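Local coordinates for putative branched-chain amino acid transport system substrate-binding protein (Rhodopseudomonas palustris, PDB 3TX6) that probably serves as the periplasmic binding component of an ABC transporter for lignin-derived aromatic acids, and here holds 3-(4-hydroxy-phenyl)pyruvic acid, at residues Pro299-Thr304 with Arg313-Lys318. Residues are numbered along the deposited sequence; the frame is centred on the assembly and turned at random. Where two conformers were deposited one is given.
Sequences PVALKT and REAIRK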
loop_
_atom_site.group_PDB
_atom_site.type_symbol
_atom_site.label_atom_id
_atom_site.label_comp_id
_atom_site.label_asym_id
_atom_site.label_seq_id
_atom_site.Cartn_x
_atom_site.Cartn_y
_atom_site.Cartn_z
ATOM N N PRO A 299 -20.038 13.218 -2.768
ATOM C CA PRO A 299 -21.460 13.625 -2.955
ATOM C C PRO A 299 -22.257 13.673 -1.650
ATOM O O PRO A 299 -23.107 14.526 -1.493
ATOM C CB PRO A 299 -22.011 12.584 -3.952
ATOM C CG PRO A 299 -20.775 12.124 -4.701
ATOM C CD PRO A 299 -19.656 12.117 -3.672
ATOM N N VAL A 300 -21.939 12.793 -0.699
ATOM C CA VAL A 300 -22.576 12.827 0.604
ATOM C C VAL A 300 -22.276 14.157 1.327
ATOM O O VAL A 300 -23.215 14.853 1.791
ATOM C CB VAL A 300 -22.181 11.617 1.479
ATOM C CG1 VAL A 300 -22.781 11.731 2.891
ATOM C CG2 VAL A 300 -22.582 10.314 0.813
ATOM N N ALA A 301 -21.003 14.518 1.347
ATOM C CA ALA A 301 -20.566 15.752 1.961
ATOM C C ALA A 301 -21.218 16.965 1.263
ATOM O O ALA A 301 -21.645 17.928 1.933
ATOM C CB ALA A 301 -19.020 15.844 1.979
ATOM N N LEU A 302 -21.318 16.924 -0.063
ATOM C CA LEU A 302 -21.886 18.038 -0.838
ATOM C C LEU A 302 -23.389 18.312 -0.527
ATOM O O LEU A 302 -23.891 19.402 -0.747
ATOM C CB LEU A 302 -21.719 17.810 -2.344
ATOM C CG LEU A 302 -20.326 18.020 -2.957
ATOM C CD1 LEU A 302 -20.231 17.489 -4.411
ATOM C CD2 LEU A 302 -19.897 19.467 -2.874
ATOM N N LYS A 303 -24.085 17.316 0.005
ATOM C CA LYS A 303 -25.461 17.483 0.386
ATOM C C LYS A 303 -25.640 18.518 1.452
ATOM O O LYS A 303 -26.686 19.200 1.442
ATOM C CB LYS A 303 -26.143 16.182 0.825
ATOM C CG LYS A 303 -26.330 15.188 -0.280
ATOM C CD LYS A 303 -26.980 13.898 0.235
ATOM C CE LYS A 303 -27.235 12.911 -0.895
ATOM N NZ LYS A 303 -27.897 11.701 -0.374
ATOM N N THR A 304 -24.665 18.610 2.371
ATOM C CA THR A 304 -24.826 19.370 3.611
ATOM C C THR A 304 -23.739 20.426 3.881
ATOM O O THR A 304 -23.817 21.161 4.856
ATOM C CB THR A 304 -24.892 18.432 4.812
ATOM O OG1 THR A 304 -23.648 17.736 4.942
ATOM C CG2 THR A 304 -26.083 17.436 4.683
ATOM N N ARG A 313 -15.002 19.300 5.423
ATOM C CA ARG A 313 -14.021 18.354 5.917
ATOM C C ARG A 313 -14.644 17.410 6.953
ATOM O O ARG A 313 -14.428 16.186 6.908
ATOM C CB ARG A 313 -12.800 19.102 6.459
ATOM C CG ARG A 313 -12.040 19.854 5.366
ATOM C CD ARG A 313 -10.696 20.387 5.851
ATOM N NE ARG A 313 -10.816 21.460 6.837
ATOM C CZ ARG A 313 -10.915 22.751 6.524
ATOM N NH1 ARG A 313 -10.883 23.117 5.276
ATOM N NH2 ARG A 313 -11.003 23.672 7.462
ATOM N N GLU A 314 -15.447 17.964 7.854
ATOM C CA GLU A 314 -16.132 17.161 8.838
ATOM C C GLU A 314 -17.134 16.204 8.177
ATOM O O GLU A 314 -17.241 15.056 8.570
ATOM C CB GLU A 314 -16.803 18.076 9.869
ATOM C CG GLU A 314 -17.653 17.360 10.889
ATOM C CD GLU A 314 -16.857 16.554 11.897
ATOM O OE1 GLU A 314 -15.614 16.572 11.892
ATOM O OE2 GLU A 314 -17.509 15.929 12.758
ATOM N N ALA A 315 -17.859 16.670 7.174
ATOM C CA ALA A 315 -18.863 15.832 6.492
ATOM C C ALA A 315 -18.165 14.702 5.719
ATOM O O ALA A 315 -18.695 13.593 5.654
ATOM C CB ALA A 315 -19.758 16.654 5.570
ATOM N N ILE A 316 -16.984 14.974 5.160
ATOM C CA ILE A 316 -16.202 13.906 4.557
ATOM C C ILE A 316 -15.822 12.863 5.605
ATOM O O ILE A 316 -15.950 11.653 5.377
ATOM C CB ILE A 316 -14.967 14.439 3.815
ATOM C CG1 ILE A 316 -15.438 15.244 2.599
ATOM C CG2 ILE A 316 -14.010 13.302 3.435
ATOM C CD1 ILE A 316 -14.335 15.944 1.844
ATOM N N ARG A 317 -15.291 13.339 6.729
ATOM C CA ARG A 317 -14.928 12.436 7.843
ATOM C C ARG A 317 -16.090 11.515 8.215
ATOM O O ARG A 317 -15.922 10.304 8.352
ATOM C CB ARG A 317 -14.494 13.208 9.065
ATOM C CG ARG A 317 -13.915 12.343 10.184
ATOM C CD ARG A 317 -13.512 13.164 11.428
ATOM N NE ARG A 317 -14.638 13.714 12.187
ATOM C CZ ARG A 317 -15.317 13.050 13.128
ATOM N NH1 ARG A 317 -15.042 11.783 13.396
ATOM N NH2 ARG A 317 -16.314 13.628 13.777
ATOM N N LYS A 318 -17.261 12.098 8.407
ATOM C CA LYS A 318 -18.427 11.297 8.780
ATOM C C LYS A 318 -18.864 10.371 7.630
ATOM O O LYS A 318 -19.261 9.235 7.884
ATOM C CB LYS A 318 -19.602 12.176 9.229
ATOM C CG LYS A 318 -19.333 12.972 10.488
ATOM C CD LYS A 318 -19.228 12.121 11.738
ATOM C CE LYS A 318 -19.618 12.901 12.998
ATOM N NZ LYS A 318 -19.471 12.068 14.236
#
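Ala301 and Ala315 meet methyl to methyl, CB to CB at 3.8 Å, each projecting at the opposing helix. Ala315 CB also reaches the backbone of its partner, 3.8 Å from Ala301 CA, and such small side chains let the two CA atoms come within 4.8 Å. The Ala301 methyl has a second neighbour: Ile316 CG1 lies 3.7 Å from Ala301 CB. Ile316 is set at an angle to the interface, but with CG1 beside its backbone N and anti to its carbonyl carbon (chi1 -67°) the flank of the branch turns in against the alanine. One turn on, Thr304 brings its hydroxyl to Ala315 roughly at right angles to Ala301, OG1 standing 4.1 Å from Ala315 CB, at the exposed margin of the patch. The segment axes approach to 8.4 Å with their directions 136° apart, so the chain comes back slantwise as a helical hairpin: the C-terminal end of helix 282-304 packs on helix 310-322 of the periplasmic binding protein fold, well away from the ligand pocket. Phe312 extends the apolar patch, touching Ala301 and Leu302. Glu314 and Arg317 pair along their own helix, without touching segment 299-304, in a side-on grip. The straighter of its two bonds runs from Arg317 NE to Glu314 OE1 (3.0 Å, 170°), in the guanidinium plane but from above the carboxylate; Arg317 NH2 meets Glu314 OE2 on its syn side, tilted out of both planes. Across the helices the contact is therefore van der Waals, its closeness set by two methyl groups; the Glu314-Arg317 ion pair takes no part.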